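Local coordinates for protein possible TctC subunit of the Tripartite Tricarboxylate Transport(TTT) Family (Rhodopseudomonas palustris, PDB 6HKE) that binds malate, a C4-dicarboxylate, in the periplasm and probably delivers it to a tripartite tricarboxylate transporter for high-affinity uptake, at residues Leu114-Lys119 and Asp187-Gln192; Lys124-Phe129 and Ala207-Ala212; Asn141-Gly146 and Val169-Thr174. The protein carries 2 engineered substitutions. One frame throughout, in Å; residues are numbered along the deposited sequence.

Contact 1 (Leu114-Lys119 and Asp187-Gln192); sequences LLLARK and DYMCDQ. With MLT (D-malate), chain D; LMR ((2S)-2-hydroxybutanedioic acid), chain E.
R118 and D187 meet because CG of R118 stands between its own backbone N and carbonyl carbon (chi1 56°), with the chain extended from there to NE, while CG of D187 lies anti to its carbonyl carbon (chi1 -67°). The two side chains run alongside each other in the same direction. NE of R118 donates to OD1 of D187 over 2.8 Å, a salt bridge that meets the oxygen nearly along its C-O axis and within the guanidinium plane. The carboxylate plane is turned 65° from that of the guanidinium, and its other oxygen, OD2, accepts from the backbone N of N141.

The backbones pair as antiparallel strands. L114 with D191 and L116 with M189 are hydrogen-bonded pairs, L116 N reaching M189 O at 2.7 Å; L115 with C190 and A117 with Y188 are non-hydrogen-bonded. On the L115 face, the leucine's CD1 lies 3.5 Å from CD2 of Y188 and also touches SG of C190. On the opposite face CD1 of L116 meets CE of M189 at 4.2 Å. At the far end Q192 NE2 donates to O2 of (S)-malate at 2.7 Å, and only weakly to O3 of D-malate.

Helix 150-162 packs against L115 and C190, helix 174-182 against L116 and M189, while strands 205-210 and 141-144 pair with the outer sides of 102-118 and 188-192, continuing the sheet both ways.

Contact 2 (Lys124-Phe129 and Ala207-Ala212); sequences KDLSEF and AYVIAA
F129 and Y208 form the dense part of this contact, an edge-to-face aromatic pair. CB of F129 points toward the strand, and CG stands anti to the backbone N (chi1 176°). Its CD2 sits 3.9 Å above the Y208 ring plane, over the ring centre, and 4.0 Å from Y208 CE2. The centroids are 5.2 Å apart and the planes lie at 58°, so the pair is tilted rather than strictly perpendicular. Y208 is also met at its rim: the backbone N of D125 lies in the ring plane, 3.8 Å from CE1, and the carbonyl carbon of K124 approaches the same atom. A second, smaller apolar touch joins CD1 of L126 to CG2 of V209 at 4.1 Å, the two side chains crossing at about a right angle. No hydrogen bond spans the segments; van der Waals and aromatic contacts hold them together.

The other side is looser and polar, with K124 and D125 exposed and their CB atoms pointing away from the strand. Here the bonds stay within 124-129: OD1 of D125 caps the helix by accepting from E128 N at 3.2 Å, and OE1 of E128 takes the backbone N of K124 at 2.6 Å. The link from K124 NZ to E128 OE2 is a long salt bridge.

Inward, the F129 ring also meets Y188 edge-to-face, and L126 touches L115, which ties the helix start to the neighbouring strands. In this chain the capped helix start lies where the strand turns a corner at Y208. Its apolar side chains rest on the sheet, a helix-on-sheet packing consistent with the alpha/beta lobes of periplasmic binding proteins.

Contact 3 (Asn141-Gly146 and Val169-Thr174); sequences NVAHAG and VPFSGT. With LMR ((2S)-2-hydroxybutanedioic acid), chain E; MLT (D-malate), chain D.
V142 O and V169 N begin a ladder of three backbone bonds: V169 N donates to V142 O at 2.7 Å, H144 N to V169 O at 3.1 Å, and F171 N to H144 O at 2.7 Å. H144 O also receives a CA-H contact from P170, and it lies in plane at the edge of the F171 ring. The imidazole of H144 is occupied both in its plane and on a face: ND1 accepts from G146 N at 3.0 Å, only 4° out of the ring plane, while P170 CA makes a CH-pi contact over one face. An alanine at H144 would probably leave G146 N without this acceptor and open a gap beside P170. The strands are the parallel pair of a beta-alpha-beta unit whose connection is helix 150-162, and A145, just past the first strand, gives its backbone N to S151 OG. CB of A145 packs 3.6 Å from CA of G173, the N-cap residue of helix 174-182. T174 OG1 is hydrogen-bonded to D191 OD1. T174 N donates to a carboxylate oxygen of either malate, 2.9 Å to O4A of the (S) form, where the helix start is likely to favour the negative charge.

The three contacts lie along one mixed sheet, in the strand order 205-210, 102-118, 188-192, 141-144, 167-170. Contact 1 is in the middle, its centre about 10 Å from that of contact 2 and about 11 Å from that of contact 3; contacts 2 and 3 have their centres about 19 Å apart, with nearest atoms about 7 Å away. Backbone pairing continues from one to the next, through L115 O to Y208 N and A143 N to Y188 O. In sequence, contacts 1 and 2 interleave, and both segments of contact 3 fall between their halves. Contacts 1 and 3 both reach the malate pocket, whereas contact 2 seats helix 126-136 at a distance from it.

Contact 1 (Leu114-Lys119 and Asp187-Gln192)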
loop_
_atom_site.group_PDB
_atom_site.type_symbol
_atom_site.label_atom_id
_atom_site.label_comp_id
_atom_site.label_asym_id
_atom_site.label_seq_id
_atom_site.Cartn_x
_atom_site.Cartn_y
_atom_site.Cartn_z
ATOM N N LEU A 114 -3.885 -2.305 -9.183
ATOM C CA LEU A 114 -4.842 -2.338 -10.309
ATOM C C LEU A 114 -5.202 -0.912 -10.711
ATOM O O LEU A 114 -5.426 -0.086 -9.814
ATOM C CB LEU A 114 -6.103 -3.057 -9.838
ATOM C CG LEU A 114 -5.978 -4.568 -9.746
ATOM C CD1 LEU A 114 -7.161 -5.168 -9.017
ATOM C CD2 LEU A 114 -5.878 -5.160 -11.140
ATOM N N LEU A 115 -5.334 -0.671 -12.013
ATOM C CA LEU A 115 -5.943 0.567 -12.545
ATOM C C LEU A 115 -7.453 0.359 -12.568
ATOM O O LEU A 115 -7.883 -0.514 -13.305
ATOM C CB LEU A 115 -5.378 0.825 -13.937
ATOM C CG LEU A 115 -6.038 1.961 -14.694
ATOM C CD1 LEU A 115 -5.978 3.254 -13.890
ATOM C CD2 LEU A 115 -5.393 2.121 -16.055
ATOM N N LEU A 116 -8.199 1.050 -11.705
ATOM C CA LEU A 116 -9.678 0.948 -11.620
ATOM C C LEU A 116 -10.288 2.201 -12.227
ATOM O O LEU A 116 -9.637 3.249 -12.201
ATOM C CB LEU A 116 -10.146 0.870 -10.175
ATOM C CG LEU A 116 -9.462 -0.146 -9.285
ATOM C CD1 LEU A 116 -10.146 -0.124 -7.933
ATOM C CD2 LEU A 116 -9.492 -1.540 -9.900
ATOM N N ALA A 117 -11.516 2.113 -12.702
ATOM C CA ALA A 117 -12.291 3.315 -13.058
ATOM C C ALA A 117 -13.719 3.128 -12.589
ATOM O O ALA A 117 -14.132 1.972 -12.303
ATOM C CB ALA A 117 -12.219 3.574 -14.539
ATOM N N ARG A 118 -14.432 4.250 -12.530
ATOM C CA ARG A 118 -15.901 4.274 -12.352
ATOM C C ARG A 118 -16.540 3.377 -13.428
ATOM O O ARG A 118 -16.006 3.347 -14.563
ATOM C CB ARG A 118 -16.384 5.725 -12.376
ATOM C CG ARG A 118 -16.007 6.521 -13.616
ATOM C CD ARG A 118 -16.680 7.877 -13.490
ATOM N NE ARG A 118 -16.618 8.653 -14.713
ATOM C CZ ARG A 118 -17.450 8.515 -15.732
ATOM N NH1 ARG A 118 -18.424 7.619 -15.689
ATOM N NH2 ARG A 118 -17.293 9.270 -16.804
ATOM N N LYS A 119 -17.589 2.642 -13.028
ATOM C CA LYS A 119 -18.382 1.653 -13.816
ATOM C C LYS A 119 -18.562 2.087 -15.279
ATOM O O LYS A 119 -18.347 1.258 -16.184
ATOM C CB LYS A 119 -19.787 1.526 -13.213
ATOM C CG LYS A 119 -20.074 0.296 -12.362
ATOM C CD LYS A 119 -21.461 0.367 -11.710
ATOM C CE LYS A 119 -22.234 -0.937 -11.744
ATOM N NZ LYS A 119 -22.891 -1.231 -10.446
ATOM N N ASP A 187 -12.797 9.518 -11.556
ATOM C CA ASP A 187 -12.763 8.824 -12.868
ATOM C C ASP A 187 -11.907 7.565 -12.768
ATOM O O ASP A 187 -12.411 6.479 -13.097
ATOM C CB ASP A 187 -12.324 9.803 -13.950
ATOM C CG ASP A 187 -13.394 10.868 -14.123
ATOM O OD1 ASP A 187 -14.502 10.499 -14.549
ATOM O OD2 ASP A 187 -13.151 12.020 -13.723
ATOM N N TYR A 188 -10.670 7.681 -12.303
ATOM C CA TYR A 188 -9.843 6.476 -12.083
ATOM C C TYR A 188 -8.911 6.646 -10.890
ATOM O O TYR A 188 -8.850 7.696 -10.234
ATOM C CB TYR A 188 -9.129 6.072 -13.369
ATOM C CG TYR A 188 -8.049 6.986 -13.879
ATOM C CD1 TYR A 188 -8.364 8.050 -14.701
ATOM C CD2 TYR A 188 -6.709 6.708 -13.649
ATOM C CE1 TYR A 188 -7.375 8.841 -15.254
ATOM C CE2 TYR A 188 -5.711 7.503 -14.184
ATOM C CZ TYR A 188 -6.046 8.571 -14.995
ATOM O OH TYR A 188 -5.079 9.377 -15.526
ATOM N N MET A 189 -8.217 5.551 -10.621
ATOM C CA MET A 189 -7.509 5.282 -9.362
ATOM C C MET A 189 -6.610 4.078 -9.627
ATOM O O MET A 189 -7.064 3.141 -10.335
ATOM C CB MET A 189 -8.566 4.952 -8.310
ATOM C CG MET A 189 -8.159 5.164 -6.889
ATOM S SD MET A 189 -9.629 4.747 -5.927
ATOM C CE MET A 189 -9.213 3.107 -5.354
ATOM N N CYS A 190 -5.379 4.115 -9.130
ATOM C CA CYS A 190 -4.542 2.903 -9.000
ATOM C C CYS A 190 -4.676 2.468 -7.556
ATOM O O CYS A 190 -4.475 3.336 -6.703
ATOM C CB CYS A 190 -3.109 3.177 -9.414
ATOM S SG CYS A 190 -3.031 3.671 -11.152
ATOM N N ASP A 191 -5.126 1.233 -7.311
ATOM C CA ASP A 191 -5.358 0.760 -5.924
ATOM C C ASP A 191 -4.735 -0.630 -5.717
ATOM O O ASP A 191 -4.595 -1.393 -6.660
ATOM C CB ASP A 191 -6.846 0.837 -5.595
ATOM C CG ASP A 191 -7.187 0.881 -4.107
ATOM O OD1 ASP A 191 -6.259 1.004 -3.284
ATOM O OD2 ASP A 191 -8.398 0.779 -3.780
ATOM N N GLN A 192 -4.364 -0.904 -4.477
ATOM C CA GLN A 192 -3.966 -2.234 -3.975
ATOM C C GLN A 192 -5.142 -3.214 -4.138
ATOM O O GLN A 192 -6.307 -2.852 -3.866
ATOM C CB GLN A 192 -3.478 -2.060 -2.535
ATOM C CG GLN A 192 -2.112 -1.390 -2.471
ATOM C CD GLN A 192 -1.834 -0.761 -1.136
ATOM O OE1 GLN A 192 -1.209 -1.380 -0.276
ATOM N NE2 GLN A 192 -2.341 0.453 -0.945
HETATM C C1 MLT D . -2.200 4.060 -0.214
HETATM O O1 MLT D . -0.951 4.086 -0.182
HETATM O O2 MLT D . -2.815 4.383 -1.257
HETATM C C2 MLT D . -2.948 3.674 1.042
HETATM O O3 MLT D . -2.529 2.458 1.695
HETATM C C3 MLT D . -4.401 3.419 0.772
HETATM C C4 MLT D . -4.959 3.108 2.136
HETATM O O4 MLT D . -4.424 2.210 2.842
HETATM O O5 MLT D . -5.923 3.811 2.501
HETATM C C1 LMR E . -2.358 4.042 -0.497
HETATM O O1A LMR E . -1.333 4.413 0.097
HETATM O O1B LMR E . -2.594 4.262 -1.715
HETATM C C2 LMR E . -3.393 3.245 0.312
HETATM O O2 LMR E . -2.854 2.146 1.039
HETATM C C3 LMR E . -4.152 4.114 1.318
HETATM C C4 LMR E . -4.913 3.170 2.233
HETATM O O4A LMR E . -6.157 3.198 2.188
HETATM O O4B LMR E . -4.259 2.377 2.956
#

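Contact 2 (Lys124-Phe129 and Ala207-Ala212)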
loop_
_atom_site.group_PDB
_atom_site.type_symbol
_atom_site.label_atom_id
_atom_site.label_comp_id
_atom_site.label_asym_id
_atom_site.label_seq_id
_atom_site.Cartn_x
_atom_site.Cartn_y
_atom_site.Cartn_z
ATOM N N LYS A 124 -12.949 1.115 -23.019
ATOM C CA LYS A 124 -13.240 -0.318 -22.754
ATOM C C LYS A 124 -11.927 -1.079 -22.546
ATOM O O LYS A 124 -11.977 -2.153 -21.922
ATOM C CB LYS A 124 -14.116 -0.877 -23.878
ATOM C CG LYS A 124 -15.510 -0.266 -23.920
ATOM C CD LYS A 124 -16.498 -1.014 -24.794
ATOM C CE LYS A 124 -17.278 -0.106 -25.724
ATOM N NZ LYS A 124 -16.412 0.485 -26.776
ATOM N N ASP A 125 -10.798 -0.523 -23.000
ATOM C CA ASP A 125 -9.453 -1.114 -22.791
ATOM C C ASP A 125 -8.424 0.014 -22.659
ATOM O O ASP A 125 -8.831 1.198 -22.696
ATOM C CB ASP A 125 -9.126 -2.109 -23.906
ATOM C CG ASP A 125 -9.101 -1.479 -25.281
ATOM O OD1 ASP A 125 -8.474 -0.410 -25.432
ATOM O OD2 ASP A 125 -9.714 -2.056 -26.188
ATOM N N LEU A 126 -7.144 -0.343 -22.513
ATOM C CA LEU A 126 -6.060 0.602 -22.139
ATOM C C LEU A 126 -5.711 1.515 -23.322
ATOM O O LEU A 126 -5.364 2.701 -23.076
ATOM C CB LEU A 126 -4.842 -0.188 -21.668
ATOM C CG LEU A 126 -3.772 0.671 -20.993
ATOM C CD1 LEU A 126 -4.223 1.095 -19.599
ATOM C CD2 LEU A 126 -2.445 -0.059 -20.930
ATOM N N SER A 127 -5.776 0.977 -24.549
ATOM C CA SER A 127 -5.739 1.738 -25.825
ATOM C C SER A 127 -6.683 2.945 -25.745
ATOM O O SER A 127 -6.199 4.079 -25.757
ATOM C CB SER A 127 -6.102 0.852 -26.995
ATOM O OG SER A 127 -5.037 -0.030 -27.295
ATOM N N GLU A 128 -7.986 2.692 -25.688
ATOM C CA GLU A 128 -9.046 3.734 -25.601
ATOM C C GLU A 128 -8.810 4.609 -24.366
ATOM O O GLU A 128 -9.092 5.816 -24.428
ATOM C CB GLU A 128 -10.437 3.102 -25.497
ATOM C CG GLU A 128 -10.896 2.378 -26.753
ATOM C CD GLU A 128 -12.262 1.718 -26.613
ATOM O OE1 GLU A 128 -12.848 1.796 -25.507
ATOM O OE2 GLU A 128 -12.737 1.112 -27.608
ATOM N N PHE A 129 -8.343 4.009 -23.270
ATOM C CA PHE A 129 -8.167 4.701 -21.973
ATOM C C PHE A 129 -7.164 5.852 -22.126
ATOM O O PHE A 129 -7.462 6.951 -21.639
ATOM C CB PHE A 129 -7.757 3.712 -20.886
ATOM C CG PHE A 129 -7.479 4.374 -19.567
ATOM C CD1 PHE A 129 -6.286 5.042 -19.351
ATOM C CD2 PHE A 129 -8.429 4.367 -18.557
ATOM C CE1 PHE A 129 -6.041 5.667 -18.143
ATOM C CE2 PHE A 129 -8.174 4.987 -17.345
ATOM C CZ PHE A 129 -6.985 5.640 -17.143
ATOM N N ALA A 207 -11.625 -2.777 -13.437
ATOM C CA ALA A 207 -10.156 -2.779 -13.593
ATOM C C ALA A 207 -9.853 -2.722 -15.088
ATOM O O ALA A 207 -10.562 -3.378 -15.820
ATOM C CB ALA A 207 -9.575 -4.028 -12.980
ATOM N N TYR A 208 -8.869 -1.939 -15.520
ATOM C CA TYR A 208 -8.347 -1.980 -16.904
ATOM C C TYR A 208 -7.156 -2.936 -16.940
ATOM O O TYR A 208 -7.194 -3.879 -17.730
ATOM C CB TYR A 208 -8.024 -0.571 -17.390
ATOM C CG TYR A 208 -9.253 0.209 -17.776
ATOM C CD1 TYR A 208 -9.746 0.142 -19.066
ATOM C CD2 TYR A 208 -9.941 0.984 -16.857
ATOM C CE1 TYR A 208 -10.871 0.854 -19.443
ATOM C CE2 TYR A 208 -11.075 1.694 -17.216
ATOM C CZ TYR A 208 -11.547 1.625 -18.516
ATOM O OH TYR A 208 -12.661 2.324 -18.898
ATOM N N VAL A 209 -6.158 -2.733 -16.074
ATOM C CA VAL A 209 -4.940 -3.592 -16.058
ATOM C C VAL A 209 -4.496 -3.824 -14.615
ATOM O O VAL A 209 -4.966 -3.120 -13.719
ATOM C CB VAL A 209 -3.815 -3.012 -16.933
ATOM C CG1 VAL A 209 -4.196 -3.081 -18.397
ATOM C CG2 VAL A 209 -3.441 -1.592 -16.548
ATOM N N ILE A 210 -3.694 -4.866 -14.423
ATOM C CA ILE A 210 -2.975 -5.170 -13.155
ATOM C C ILE A 210 -1.503 -4.847 -13.422
ATOM O O ILE A 210 -1.015 -5.193 -14.513
ATOM C CB ILE A 210 -3.242 -6.624 -12.715
ATOM C CG1 ILE A 210 -2.630 -6.929 -11.347
ATOM C CG2 ILE A 210 -2.783 -7.620 -13.763
ATOM C CD1 ILE A 210 -3.105 -8.255 -10.763
ATOM N N ALA A 211 -0.868 -4.108 -12.519
ATOM C CA ALA A 211 0.524 -3.637 -12.663
ATOM C C ALA A 211 1.457 -4.735 -12.161
ATOM O O ALA A 211 2.128 -4.524 -11.127
ATOM C CB ALA A 211 0.723 -2.348 -11.919
ATOM N N ALA A 212 1.470 -5.856 -12.877
ATOM C CA ALA A 212 2.172 -7.109 -12.515
ATOM C C ALA A 212 2.649 -7.789 -13.793
ATOM O O ALA A 212 2.116 -7.452 -14.879
ATOM C CB ALA A 212 1.251 -8.020 -11.729
#

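Contact 3 (Asn141-Gly146 and Val169-Thr174)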
loop_
_atom_site.group_PDB
_atom_site.type_symbol
_atom_site.label_atom_id
_atom_site.label_comp_id
_atom_site.label_asym_id
_atom_site.label_seq_id
_atom_site.Cartn_x
_atom_site.Cartn_y
_atom_site.Cartn_z
ATOM N N ASN A 141 -10.640 13.570 -13.038
ATOM C CA ASN A 141 -10.200 13.520 -11.625
ATOM C C ASN A 141 -9.657 12.121 -11.338
ATOM O O ASN A 141 -10.413 11.136 -11.491
ATOM C CB ASN A 141 -11.342 13.845 -10.659
ATOM C CG ASN A 141 -11.927 15.229 -10.850
ATOM O OD1 ASN A 141 -13.138 15.388 -10.827
ATOM N ND2 ASN A 141 -11.084 16.226 -11.040
ATOM N N VAL A 142 -8.388 12.047 -10.946
ATOM C CA VAL A 142 -7.720 10.797 -10.499
ATOM C C VAL A 142 -7.662 10.844 -8.977
ATOM O O VAL A 142 -7.237 11.850 -8.424
ATOM C CB VAL A 142 -6.326 10.635 -11.123
ATOM C CG1 VAL A 142 -5.707 9.291 -10.782
ATOM C CG2 VAL A 142 -6.385 10.818 -12.621
ATOM N N ALA A 143 -8.114 9.790 -8.332
ATOM C CA ALA A 143 -8.124 9.677 -6.860
ATOM C C ALA A 143 -6.784 9.098 -6.398
ATOM O O ALA A 143 -6.274 8.159 -7.035
ATOM C CB ALA A 143 -9.300 8.840 -6.424
ATOM N N HIS A 144 -6.234 9.645 -5.317
ATOM C CA HIS A 144 -5.081 9.067 -4.573
ATOM C C HIS A 144 -5.248 9.433 -3.095
ATOM O O HIS A 144 -6.139 10.257 -2.798
ATOM C CB HIS A 144 -3.766 9.558 -5.178
ATOM C CG HIS A 144 -3.609 11.036 -5.134
ATOM N ND1 HIS A 144 -3.189 11.692 -4.000
ATOM C CD2 HIS A 144 -3.804 11.987 -6.077
ATOM C CE1 HIS A 144 -3.116 12.993 -4.235
ATOM N NE2 HIS A 144 -3.494 13.207 -5.513
ATOM N N ALA A 145 -4.435 8.842 -2.218
ATOM C CA ALA A 145 -4.394 9.104 -0.764
ATOM C C ALA A 145 -3.139 9.904 -0.367
ATOM O O ALA A 145 -2.654 9.731 0.777
ATOM C CB ALA A 145 -4.465 7.788 -0.038
ATOM N N GLY A 146 -2.652 10.805 -1.228
ATOM C CA GLY A 146 -1.553 11.743 -0.910
ATOM C C GLY A 146 -0.202 11.297 -1.455
ATOM O O GLY A 146 -0.049 10.106 -1.833
ATOM N N VAL A 169 -7.081 14.190 -7.046
ATOM C CA VAL A 169 -7.976 14.524 -5.900
ATOM C C VAL A 169 -7.472 13.689 -4.727
ATOM O O VAL A 169 -7.484 12.456 -4.785
ATOM C CB VAL A 169 -9.461 14.261 -6.237
ATOM C CG1 VAL A 169 -10.401 14.673 -5.120
ATOM C CG2 VAL A 169 -9.884 14.956 -7.515
ATOM N N PRO A 170 -6.970 14.334 -3.651
ATOM C CA PRO A 170 -6.406 13.615 -2.516
ATOM C C PRO A 170 -7.490 13.150 -1.535
ATOM O O PRO A 170 -8.379 13.929 -1.213
ATOM C CB PRO A 170 -5.485 14.673 -1.881
ATOM C CG PRO A 170 -6.176 15.989 -2.146
ATOM C CD PRO A 170 -6.925 15.795 -3.454
ATOM N N PHE A 171 -7.364 11.912 -1.053
ATOM C CA PHE A 171 -8.275 11.294 -0.058
ATOM C C PHE A 171 -7.462 10.931 1.185
ATOM O O PHE A 171 -6.238 10.948 1.126
ATOM C CB PHE A 171 -8.994 10.082 -0.669
ATOM C CG PHE A 171 -10.079 10.445 -1.650
ATOM C CD1 PHE A 171 -9.773 10.746 -2.966
ATOM C CD2 PHE A 171 -11.399 10.556 -1.234
ATOM C CE1 PHE A 171 -10.774 11.106 -3.854
ATOM C CE2 PHE A 171 -12.395 10.925 -2.118
ATOM C CZ PHE A 171 -12.081 11.213 -3.423
ATOM N N SER A 172 -8.149 10.644 2.289
ATOM C CA SER A 172 -7.579 10.177 3.580
ATOM C C SER A 172 -7.125 8.713 3.469
ATOM O O SER A 172 -6.473 8.235 4.425
ATOM C CB SER A 172 -8.591 10.342 4.703
ATOM O OG SER A 172 -9.833 9.718 4.383
ATOM N N GLY A 173 -7.523 8.020 2.398
ATOM C CA GLY A 173 -7.127 6.635 2.073
ATOM C C GLY A 173 -7.796 6.174 0.794
ATOM O O GLY A 173 -8.618 6.940 0.241
ATOM N N THR A 174 -7.506 4.964 0.315
ATOM C CA THR A 174 -8.197 4.409 -0.885
ATOM C C THR A 174 -9.501 3.738 -0.455
ATOM O O THR A 174 -10.303 3.394 -1.351
ATOM C CB THR A 174 -7.315 3.482 -1.718
ATOM O OG1 THR A 174 -6.935 2.423 -0.839
ATOM C CG2 THR A 174 -6.142 4.224 -2.323
HETATM C C1 LMR E . -2.358 4.042 -0.497
HETATM O O1A LMR E . -1.333 4.413 0.097
HETATM O O1B LMR E . -2.594 4.262 -1.715
HETATM C C2 LMR E . -3.393 3.245 0.312
HETATM O O2 LMR E . -2.854 2.146 1.039
HETATM C C3 LMR E . -4.152 4.114 1.318
HETATM C C4 LMR E . -4.913 3.170 2.233
HETATM O O4A LMR E . -6.157 3.198 2.188
HETATM O O4B LMR E . -4.259 2.377 2.956
HETATM C C1 MLT D . -2.200 4.060 -0.214
HETATM O O1 MLT D . -0.951 4.086 -0.182
HETATM O O2 MLT D . -2.815 4.383 -1.257
HETATM C C2 MLT D . -2.948 3.674 1.042
HETATM O O3 MLT D . -2.529 2.458 1.695
HETATM C C3 MLT D . -4.401 3.419 0.772
HETATM C C4 MLT D . -4.959 3.108 2.136
HETATM O O4 MLT D . -4.424 2.210 2.842
HETATM O O5 MLT D . -5.923 3.811 2.501
#